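Side-chain contacts in oxidoreductase YdhF (Escherichia coli, PDB 1OG6), which probably acts as an oxidoreductase of the aldo-keto reductase family, an alpha/beta barrel that binds NADPH: residues 21-24 with 25-28; 52-55 with 56-60; 227-230 with 231-234. All coordinates share one frame; numbering follows the deposited sequence.

Contact 1. Residues 21-24 with 25-28; sequences YWRL and MDWN. With NAP (NADP nicotinamide-adenine-dinucleotide phosphate), chain F.
In the cofactor pocket, the turn that leads from barrel strand 13-20 into helix 24-27 is covered by Trp27, whose indole lies back over the backbone of Arg23 and Leu24. Trp27 CG stands anti to its own carbonyl carbon (chi1 -51°), which turns the ring toward the residues before it. Leu24 CA sits over one face in a CH-pi contact, 3.9 Å from the centroid of the six-membered ring, and Leu24 CD1 reaches Trp27 CE3 at 3.7 Å. Farther out along the indole, Trp27 CZ3 meets Tyr21 CD2 at 3.4 Å, the two ring planes inclined at 57°. Arg23 CB lies by Trp27 NE1, while its chain bends at CG and sends the guanidinium to the cofactor, NH1 donating to O1N of the NADP pyrophosphate at 2.9 Å; a long cationic residue suits this bridge. Trp22 lays one ring face over the nicotinamide, Trp22 CE3 lying 3.4 Å from C6N. The backbone closes the turn, Trp27 N donating to Arg23 O (3.2 Å) and to Leu24 O (3.1 Å). With an alanine in place of Trp27, the Arg23-Leu24 backbone would probably lose the ring face lying over it and Tyr21 CD2 its neighbour, opening a gap between them. Tyr21 packs against His51, Phe64 and, on helix 31-42, Leu34, Phe37 and Ile38, while Leu24 and Met25 rest on Cys60 at the start of helix 60-69.

Contact 2. Residues 52-55 with 56-60; sequences ADIY and GGYQC. With NAP (NADP nicotinamide-adenine-dinucleotide phosphate), chain F.
Ile54 and Tyr58 meet where the loop after strand 48-50 curls into a tight turn, and backbone bonds hold that turn. Ile54 O accepts from Tyr58 N at 3.2 Å and more weakly from Gly57 N. Tyr55 O then takes Cys60 N at 3.1 Å, with a second, weak bond from Gln59 N. Gly56, Gly57 and Tyr58 all have positive phi, and three successive residues in this region of backbone space make a short left-handed helical turn; the two glycines enter it readily, and Tyr58 is its one member with a side chain.

The apolar and aromatic contacts cover this backbone. The Tyr58 ring leans over Ile54, whose CA lies above one face, 4.1 Å from the centroid in a CH-pi contact, and whose CG2 branch touches Tyr58 CE1 at 3.9 Å. Ile54 CG2 is anti to the carbonyl carbon, which brings this branch, not CG1, to the CE1 and OH end of the ring. Asp53 O comes to 3.4 Å from Tyr58 CD1. On the other side of the turn, Tyr55 CB packs on Cys60 CB at 3.9 Å.

The cofactor contact belongs to Tyr55, probably the proton donor, as in other aldo-keto reductases: its OH lies 3.1 Å from C2N of the nicotinamide and has a weak hydrogen bond with Lys83. Ala52 CB supports one face of the phenol ring.

Around the turn, strand 79-87 takes Asp53 and Ile54; in the loop beyond that strand, Thr88 N is bonded to Tyr58 OH and Arg91 makes a cation-pi contact with the Tyr58 ring.

Contact 3. Residues 227-230 with 231-234; sequences RDEL and AVVA
Glu229 and Val233, one helical turn apart, make the main side-chain contact here: the carboxylate oxygen Glu229 OE2 comes to 3.3 Å from the methyl Val233 CG2. The same oxygen passes near Val232 CB, at 3.9 Å. Glu229 CG is anti to the backbone N (chi1 -176°), and a bend at chi2 (49°) swings the acid along the helix toward the next turn instead of straight out. Val233 holds CG2 beside its own N, and that is the methyl Glu229 lies against.

Behind these side chains runs regular alpha-helical backbone. Ala231 N donates to Arg227 O and Val232 N to Asp228 O, each at 3.1 Å. Val233 N meets Glu229 O at 3.0 Å, and Ala234 N closes on Leu230 O. The small side chains of Ala231 and Ala234 lie close against the carbonyls of the preceding turn.

Farther out, the carboxylate has its strong polar partner: Glu229 OE2 forms a salt bridge with Arg287 of helix 282-293, which fixes the acid over the valines and would probably favour its charged form. Val233 touches the side chains of Gln284 and Arg287, while buried Leu230 reaches Ile288 and, on helix 242-251, Ile242, Val245 and Val246. Branched apolar residues suit these inward positions, and Asp228 suits the exposed side. This is an amphipathic helix packed outside the barrel, consistent with the auxiliary helix that aldo-keto reductases carry between the seventh barrel strand and the helix that follows.

In the fold
The three contacts follow one another along a single alpha/beta barrel. Contacts 1 and 2 stand at the ends of adjacent parallel strands, 13-20 and 48-50, with centres about 10 Å apart, and they touch, for example where the rings of Trp22 and Tyr55 meet. Both reach the same NADP, contact 1 at the pyrophosphate (Arg23) and the nicotinamide (Trp22), contact 2 at the nicotinamide (Tyr55), consistent with their lining one side of the cofactor and probable active site. Contact 3 lies much later, on helix 224-237 at the outside of the barrel, about 29 Å from contact 1 and 35 Å from contact 2 between centres; it joins outer helices, away from the nicotinamide.

Contact 1. Residues 21-24 with 25-28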
loop_
_atom_site.group_PDB
_atom_site.type_symbol
_atom_site.label_atom_id
_atom_site.label_comp_id
_atom_site.label_asym_id
_atom_site.label_seq_id
_atom_site.Cartn_x
_atom_site.Cartn_y
_atom_site.Cartn_z
ATOM N N TYR C 21 -8.728 27.467 -13.888
ATOM C CA TYR C 21 -8.187 28.312 -14.945
ATOM C C TYR C 21 -6.907 27.770 -15.582
ATOM O O TYR C 21 -5.879 28.443 -15.600
ATOM C CB TYR C 21 -7.945 29.731 -14.408
ATOM C CG TYR C 21 -9.220 30.456 -14.043
ATOM C CD1 TYR C 21 -9.782 30.326 -12.776
ATOM C CD2 TYR C 21 -9.915 31.208 -14.995
ATOM C CE1 TYR C 21 -11.008 30.919 -12.471
ATOM C CE2 TYR C 21 -11.138 31.799 -14.697
ATOM C CZ TYR C 21 -11.676 31.646 -13.440
ATOM O OH TYR C 21 -12.900 32.193 -13.156
ATOM N N TRP C 22 -6.978 26.555 -16.116
ATOM C CA TRP C 22 -5.822 25.939 -16.763
ATOM C C TRP C 22 -5.791 26.298 -18.246
ATOM O O TRP C 22 -4.738 26.620 -18.795
ATOM C CB TRP C 22 -5.860 24.414 -16.581
ATOM C CG TRP C 22 -4.738 23.671 -17.269
ATOM C CD1 TRP C 22 -3.455 24.111 -17.466
ATOM C CD2 TRP C 22 -4.788 22.337 -17.808
ATOM N NE1 TRP C 22 -2.709 23.136 -18.092
ATOM C CE2 TRP C 22 -3.500 22.040 -18.313
ATOM C CE3 TRP C 22 -5.796 21.365 -17.913
ATOM C CZ2 TRP C 22 -3.194 20.809 -18.911
ATOM C CZ3 TRP C 22 -5.489 20.136 -18.509
ATOM C CH2 TRP C 22 -4.198 19.874 -18.998
ATOM N N ARG C 23 -6.947 26.257 -18.894
ATOM C CA ARG C 23 -7.009 26.585 -20.307
ATOM C C ARG C 23 -7.241 28.068 -20.519
ATOM O O ARG C 23 -7.452 28.508 -21.645
ATOM C CB ARG C 23 -8.121 25.798 -20.998
ATOM C CG ARG C 23 -7.906 24.300 -21.012
ATOM C CD ARG C 23 -8.517 23.627 -19.793
ATOM N NE ARG C 23 -8.249 22.189 -19.772
ATOM C CZ ARG C 23 -8.475 21.361 -20.792
ATOM N NH1 ARG C 23 -8.199 20.069 -20.673
ATOM N NH2 ARG C 23 -8.969 21.821 -21.935
ATOM N N LEU C 24 -7.185 28.839 -19.438
ATOM C CA LEU C 24 -7.415 30.281 -19.505
ATOM C C LEU C 24 -6.827 30.935 -20.743
ATOM O O LEU C 24 -7.492 31.721 -21.410
ATOM C CB LEU C 24 -6.866 30.976 -18.258
ATOM C CG LEU C 24 -6.985 32.501 -18.255
ATOM C CD1 LEU C 24 -8.417 32.921 -18.529
ATOM C CD2 LEU C 24 -6.507 33.037 -16.914
ATOM N N MET C 25 -5.580 30.609 -21.051
ATOM C CA MET C 25 -4.935 31.192 -22.216
ATOM C C MET C 25 -5.711 30.891 -23.491
ATOM O O MET C 25 -5.824 31.746 -24.371
ATOM C CB MET C 25 -3.499 30.678 -22.340
ATOM C CG MET C 25 -2.557 31.219 -21.271
ATOM S SD MET C 25 -2.530 33.033 -21.186
ATOM C CE MET C 25 -3.212 33.286 -19.600
ATOM N N ASP C 26 -6.257 29.680 -23.568
ATOM C CA ASP C 26 -7.018 29.226 -24.730
ATOM C C ASP C 26 -8.375 29.889 -24.907
ATOM O O ASP C 26 -8.883 29.970 -26.021
ATOM C CB ASP C 26 -7.206 27.711 -24.658
ATOM C CG ASP C 26 -5.892 26.967 -24.708
ATOM O OD1 ASP C 26 -5.845 25.809 -24.251
ATOM O OD2 ASP C 26 -4.904 27.536 -25.212
ATOM N N TRP C 27 -8.964 30.361 -23.816
ATOM C CA TRP C 27 -10.265 30.998 -23.909
ATOM C C TRP C 27 -10.139 32.370 -24.554
ATOM O O TRP C 27 -11.137 32.957 -24.974
ATOM C CB TRP C 27 -10.908 31.133 -22.525
ATOM C CG TRP C 27 -10.926 29.860 -21.730
ATOM C CD1 TRP C 27 -10.808 28.583 -22.212
ATOM C CD2 TRP C 27 -11.062 29.741 -20.309
ATOM N NE1 TRP C 27 -10.854 27.680 -21.177
ATOM C CE2 TRP C 27 -11.010 28.363 -19.997
ATOM C CE3 TRP C 27 -11.222 30.666 -19.267
ATOM C CZ2 TRP C 27 -11.111 27.887 -18.684
ATOM C CZ3 TRP C 27 -11.323 30.195 -17.964
ATOM C CH2 TRP C 27 -11.266 28.815 -17.684
ATOM N N ASN C 28 -8.912 32.876 -24.639
ATOM C CA ASN C 28 -8.670 34.184 -25.239
ATOM C C ASN C 28 -9.663 35.202 -24.681
ATOM O O ASN C 28 -10.718 35.435 -25.274
ATOM C CB ASN C 28 -8.828 34.104 -26.764
ATOM C CG ASN C 28 -7.801 33.190 -27.418
ATOM O OD1 ASN C 28 -7.917 32.850 -28.597
ATOM N ND2 ASN C 28 -6.787 32.794 -26.657
HETATM P PA NAP F . -12.371 18.681 -17.555
HETATM O O1A NAP F . -12.315 17.338 -17.984
HETATM O O2A NAP F . -13.347 19.251 -16.548
HETATM O O5B NAP F . -12.515 19.646 -18.829
HETATM C C5B NAP F . -13.498 19.288 -19.824
HETATM C C4B NAP F . -12.947 19.910 -21.153
HETATM O O4B NAP F . -13.962 19.489 -22.144
HETATM C C3B NAP F . -12.981 21.459 -21.222
HETATM O O3B NAP F . -11.761 21.837 -21.849
HETATM C C2B NAP F . -14.175 21.846 -22.073
HETATM O O2B NAP F . -13.888 22.862 -23.032
HETATM C C1B NAP F . -14.611 20.541 -22.802
HETATM N N9A NAP F . -16.054 20.378 -22.721
HETATM C C8A NAP F . -16.944 20.568 -21.679
HETATM N N7A NAP F . -18.203 20.317 -21.985
HETATM C C5A NAP F . -18.130 19.936 -23.319
HETATM C C6A NAP F . -19.151 19.546 -24.203
HETATM N N6A NAP F . -20.469 19.457 -23.935
HETATM N N1A NAP F . -18.768 19.211 -25.515
HETATM N N3A NAP F . -16.395 19.648 -25.061
HETATM C C4A NAP F . -16.798 19.974 -23.775
HETATM O O3 NAP F . -10.947 19.071 -16.970
HETATM P PN NAP F . -9.691 19.767 -17.617
HETATM O O1N NAP F . -8.460 19.032 -17.927
HETATM O O2N NAP F . -9.736 21.248 -17.419
HETATM O O5D NAP F . -9.040 19.619 -16.138
HETATM C C5D NAP F . -9.768 19.911 -14.881
HETATM C C4D NAP F . -9.106 21.028 -14.090
HETATM O O4D NAP F . -8.168 20.542 -13.095
HETATM C C3D NAP F . -8.348 22.148 -14.891
HETATM O O3D NAP F . -9.177 23.294 -15.120
HETATM O O2D NAP F . -7.140 23.696 -13.355
HETATM C C1D NAP F . -6.933 21.325 -13.113
HETATM N N1N NAP F . -5.772 20.395 -13.377
HETATM C C2N NAP F . -4.952 19.918 -12.321
HETATM C C3N NAP F . -3.875 19.085 -12.625
HETATM C C7N NAP F . -2.991 18.572 -11.479
HETATM O O7N NAP F . -2.072 17.860 -11.792
HETATM N N7N NAP F . -3.230 18.893 -10.236
HETATM C C4N NAP F . -3.572 18.697 -14.008
HETATM C C5N NAP F . -4.419 19.193 -15.041
HETATM C C6N NAP F . -5.525 20.045 -14.752
HETATM P P2B NAP F . -14.921 24.038 -23.442
HETATM O O1X NAP F . -15.405 25.205 -22.588
HETATM O O2X NAP F . -14.935 24.138 -24.950
HETATM O O3X NAP F . -13.633 24.823 -23.327
#

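Contact 2. Residues 52-55 with 56-60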
loop_
_atom_site.group_PDB
_atom_site.type_symbol
_atom_site.label_atom_id
_atom_site.label_comp_id
_atom_site.label_asym_id
_atom_site.label_seq_id
_atom_site.Cartn_x
_atom_site.Cartn_y
_atom_site.Cartn_z
ATOM N N ALA C 52 -2.240 27.407 -10.877
ATOM C CA ALA C 52 -0.984 26.701 -10.660
ATOM C C ALA C 52 0.250 27.401 -11.212
ATOM O O ALA C 52 0.181 28.279 -12.074
ATOM C CB ALA C 52 -1.069 25.288 -11.216
ATOM N N ASP C 53 1.384 26.978 -10.677
ATOM C CA ASP C 53 2.709 27.467 -11.025
ATOM C C ASP C 53 2.894 27.582 -12.544
ATOM O O ASP C 53 2.857 28.664 -13.123
ATOM C CB ASP C 53 3.723 26.470 -10.438
ATOM C CG ASP C 53 5.108 27.052 -10.255
ATOM O OD1 ASP C 53 5.287 28.276 -10.434
ATOM O OD2 ASP C 53 6.024 26.273 -9.913
ATOM N N ILE C 54 3.069 26.424 -13.166
ATOM C CA ILE C 54 3.316 26.265 -14.595
ATOM C C ILE C 54 2.214 26.575 -15.614
ATOM O O ILE C 54 2.500 26.662 -16.806
ATOM C CB ILE C 54 3.752 24.834 -14.844
ATOM C CG1 ILE C 54 2.572 23.896 -14.567
ATOM C CG2 ILE C 54 4.898 24.487 -13.910
ATOM C CD1 ILE C 54 2.898 22.437 -14.669
ATOM N N TYR C 55 0.971 26.731 -15.162
ATOM C CA TYR C 55 -0.175 26.978 -16.049
ATOM C C TYR C 55 -0.090 28.054 -17.130
ATOM O O TYR C 55 0.137 29.232 -16.841
ATOM C CB TYR C 55 -1.434 27.220 -15.214
ATOM C CG TYR C 55 -1.983 25.966 -14.595
ATOM C CD1 TYR C 55 -1.352 24.749 -14.798
ATOM C CD2 TYR C 55 -3.114 25.996 -13.787
ATOM C CE1 TYR C 55 -1.817 23.592 -14.212
ATOM C CE2 TYR C 55 -3.596 24.835 -13.192
ATOM C CZ TYR C 55 -2.933 23.635 -13.407
ATOM O OH TYR C 55 -3.333 22.478 -12.786
ATOM N N GLY C 56 -0.307 27.621 -18.376
ATOM C CA GLY C 56 -0.283 28.512 -19.526
ATOM C C GLY C 56 1.097 29.032 -19.880
ATOM O O GLY C 56 1.237 30.129 -20.427
ATOM N N GLY C 57 2.117 28.232 -19.586
ATOM C CA GLY C 57 3.478 28.650 -19.855
ATOM C C GLY C 57 3.827 29.741 -18.866
ATOM O O GLY C 57 4.523 30.693 -19.198
ATOM N N TYR C 58 3.323 29.598 -17.645
ATOM C CA TYR C 58 3.559 30.568 -16.583
ATOM C C TYR C 58 2.870 31.904 -16.887
ATOM O O TYR C 58 3.313 32.957 -16.419
ATOM C CB TYR C 58 5.062 30.794 -16.403
ATOM C CG TYR C 58 5.855 29.559 -16.016
ATOM C CD1 TYR C 58 5.859 29.090 -14.702
ATOM C CD2 TYR C 58 6.631 28.876 -16.962
ATOM C CE1 TYR C 58 6.618 27.976 -14.336
ATOM C CE2 TYR C 58 7.394 27.760 -16.605
ATOM C CZ TYR C 58 7.385 27.318 -15.290
ATOM O OH TYR C 58 8.152 26.232 -14.922
ATOM N N GLN C 59 1.784 31.859 -17.659
ATOM C CA GLN C 59 1.042 33.066 -18.033
ATOM C C GLN C 59 -0.343 33.201 -17.408
ATOM O O GLN C 59 -0.797 34.313 -17.145
ATOM C CB GLN C 59 0.876 33.134 -19.547
ATOM C CG GLN C 59 2.148 33.375 -20.318
ATOM C CD GLN C 59 1.950 33.178 -21.808
ATOM O OE1 GLN C 59 1.673 32.067 -22.264
ATOM N NE2 GLN C 59 2.084 34.257 -22.578
ATOM N N CYS C 60 -1.010 32.072 -17.186
ATOM C CA CYS C 60 -2.359 32.059 -16.631
ATOM C C CYS C 60 -2.582 32.833 -15.331
ATOM O O CYS C 60 -3.592 33.537 -15.198
ATOM C CB CYS C 60 -2.837 30.618 -16.475
ATOM S SG CYS C 60 -3.163 29.817 -18.058
HETATM P PA NAP F . -12.371 18.681 -17.555
HETATM O O1A NAP F . -12.315 17.338 -17.984
HETATM O O2A NAP F . -13.347 19.251 -16.548
HETATM O O5B NAP F . -12.515 19.646 -18.829
HETATM C C5B NAP F . -13.498 19.288 -19.824
HETATM C C4B NAP F . -12.947 19.910 -21.153
HETATM O O4B NAP F . -13.962 19.489 -22.144
HETATM C C3B NAP F . -12.981 21.459 -21.222
HETATM O O3B NAP F . -11.761 21.837 -21.849
HETATM C C2B NAP F . -14.175 21.846 -22.073
HETATM O O2B NAP F . -13.888 22.862 -23.032
HETATM C C1B NAP F . -14.611 20.541 -22.802
HETATM N N9A NAP F . -16.054 20.378 -22.721
HETATM C C8A NAP F . -16.944 20.568 -21.679
HETATM N N7A NAP F . -18.203 20.317 -21.985
HETATM C C5A NAP F . -18.130 19.936 -23.319
HETATM C C6A NAP F . -19.151 19.546 -24.203
HETATM N N6A NAP F . -20.469 19.457 -23.935
HETATM N N1A NAP F . -18.768 19.211 -25.515
HETATM N N3A NAP F . -16.395 19.648 -25.061
HETATM C C4A NAP F . -16.798 19.974 -23.775
HETATM O O3 NAP F . -10.947 19.071 -16.970
HETATM P PN NAP F . -9.691 19.767 -17.617
HETATM O O1N NAP F . -8.460 19.032 -17.927
HETATM O O2N NAP F . -9.736 21.248 -17.419
HETATM O O5D NAP F . -9.040 19.619 -16.138
HETATM C C5D NAP F . -9.768 19.911 -14.881
HETATM C C4D NAP F . -9.106 21.028 -14.090
HETATM O O4D NAP F . -8.168 20.542 -13.095
HETATM C C3D NAP F . -8.348 22.148 -14.891
HETATM O O3D NAP F . -9.177 23.294 -15.120
HETATM O O2D NAP F . -7.140 23.696 -13.355
HETATM C C1D NAP F . -6.933 21.325 -13.113
HETATM N N1N NAP F . -5.772 20.395 -13.377
HETATM C C2N NAP F . -4.952 19.918 -12.321
HETATM C C3N NAP F . -3.875 19.085 -12.625
HETATM C C7N NAP F . -2.991 18.572 -11.479
HETATM O O7N NAP F . -2.072 17.860 -11.792
HETATM N N7N NAP F . -3.230 18.893 -10.236
HETATM C C4N NAP F . -3.572 18.697 -14.008
HETATM C C5N NAP F . -4.419 19.193 -15.041
HETATM C C6N NAP F . -5.525 20.045 -14.752
HETATM P P2B NAP F . -14.921 24.038 -23.442
HETATM O O1X NAP F . -15.405 25.205 -22.588
HETATM O O2X NAP F . -14.935 24.138 -24.950
HETATM O O3X NAP F . -13.633 24.823 -23.327
#

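Contact 3. Residues 227-230 with 231-234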
loop_
_atom_site.group_PDB
_atom_site.type_symbol
_atom_site.label_atom_id
_atom_site.label_comp_id
_atom_site.label_asym_id
_atom_site.label_seq_id
_atom_site.Cartn_x
_atom_site.Cartn_y
_atom_site.Cartn_z
ATOM N N ARG C 227 -21.056 6.708 -22.876
ATOM C CA ARG C 227 -21.885 7.857 -23.208
ATOM C C ARG C 227 -23.316 7.421 -23.474
ATOM O O ARG C 227 -24.251 8.211 -23.346
ATOM C CB ARG C 227 -21.326 8.579 -24.425
ATOM C CG ARG C 227 -20.308 9.633 -24.071
ATOM C CD ARG C 227 -19.635 10.161 -25.310
ATOM N NE ARG C 227 -18.927 9.094 -26.001
ATOM C CZ ARG C 227 -18.104 9.283 -27.021
ATOM N NH1 ARG C 227 -17.882 10.507 -27.474
ATOM N NH2 ARG C 227 -17.504 8.248 -27.586
ATOM N N ASP C 228 -23.487 6.157 -23.844
ATOM C CA ASP C 228 -24.816 5.628 -24.104
ATOM C C ASP C 228 -25.482 5.413 -22.768
ATOM O O ASP C 228 -26.646 5.756 -22.589
ATOM C CB ASP C 228 -24.735 4.304 -24.856
ATOM C CG ASP C 228 -24.257 4.474 -26.280
ATOM O OD1 ASP C 228 -24.093 3.453 -26.973
ATOM O OD2 ASP C 228 -24.047 5.625 -26.716
ATOM N N GLU C 229 -24.729 4.850 -21.828
ATOM C CA GLU C 229 -25.248 4.590 -20.493
ATOM C C GLU C 229 -25.567 5.900 -19.809
ATOM O O GLU C 229 -26.631 6.060 -19.215
ATOM C CB GLU C 229 -24.236 3.817 -19.666
ATOM C CG GLU C 229 -24.762 3.431 -18.318
ATOM C CD GLU C 229 -26.129 2.781 -18.403
ATOM O OE1 GLU C 229 -26.264 1.731 -19.063
ATOM O OE2 GLU C 229 -27.079 3.326 -17.806
ATOM N N LEU C 230 -24.645 6.847 -19.898
ATOM C CA LEU C 230 -24.859 8.149 -19.297
ATOM C C LEU C 230 -26.131 8.782 -19.836
ATOM O O LEU C 230 -26.915 9.337 -19.078
ATOM C CB LEU C 230 -23.670 9.059 -19.567
ATOM C CG LEU C 230 -22.403 8.695 -18.799
ATOM C CD1 LEU C 230 -21.291 9.633 -19.197
ATOM C CD2 LEU C 230 -22.654 8.786 -17.313
ATOM N N ALA C 231 -26.344 8.694 -21.143
ATOM C CA ALA C 231 -27.542 9.273 -21.744
ATOM C C ALA C 231 -28.796 8.638 -21.163
ATOM O O ALA C 231 -29.775 9.335 -20.893
ATOM C CB ALA C 231 -27.519 9.088 -23.236
ATOM N N VAL C 232 -28.767 7.316 -20.979
ATOM C CA VAL C 232 -29.904 6.594 -20.415
ATOM C C VAL C 232 -30.187 7.150 -19.038
ATOM O O VAL C 232 -31.274 7.677 -18.784
ATOM C CB VAL C 232 -29.617 5.101 -20.254
ATOM C CG1 VAL C 232 -30.733 4.444 -19.486
ATOM C CG2 VAL C 232 -29.476 4.457 -21.601
ATOM N N VAL C 233 -29.206 7.035 -18.144
ATOM C CA VAL C 233 -29.378 7.537 -16.788
ATOM C C VAL C 233 -29.817 9.005 -16.805
ATOM O O VAL C 233 -30.644 9.418 -15.997
ATOM C CB VAL C 233 -28.075 7.398 -15.960
ATOM C CG1 VAL C 233 -28.271 7.994 -14.588
ATOM C CG2 VAL C 233 -27.692 5.940 -15.823
ATOM N N ALA C 234 -29.275 9.783 -17.739
ATOM C CA ALA C 234 -29.607 11.197 -17.842
ATOM C C ALA C 234 -31.108 11.381 -17.911
ATOM O O ALA C 234 -31.651 12.318 -17.339
ATOM C CB ALA C 234 -28.956 11.801 -19.063
#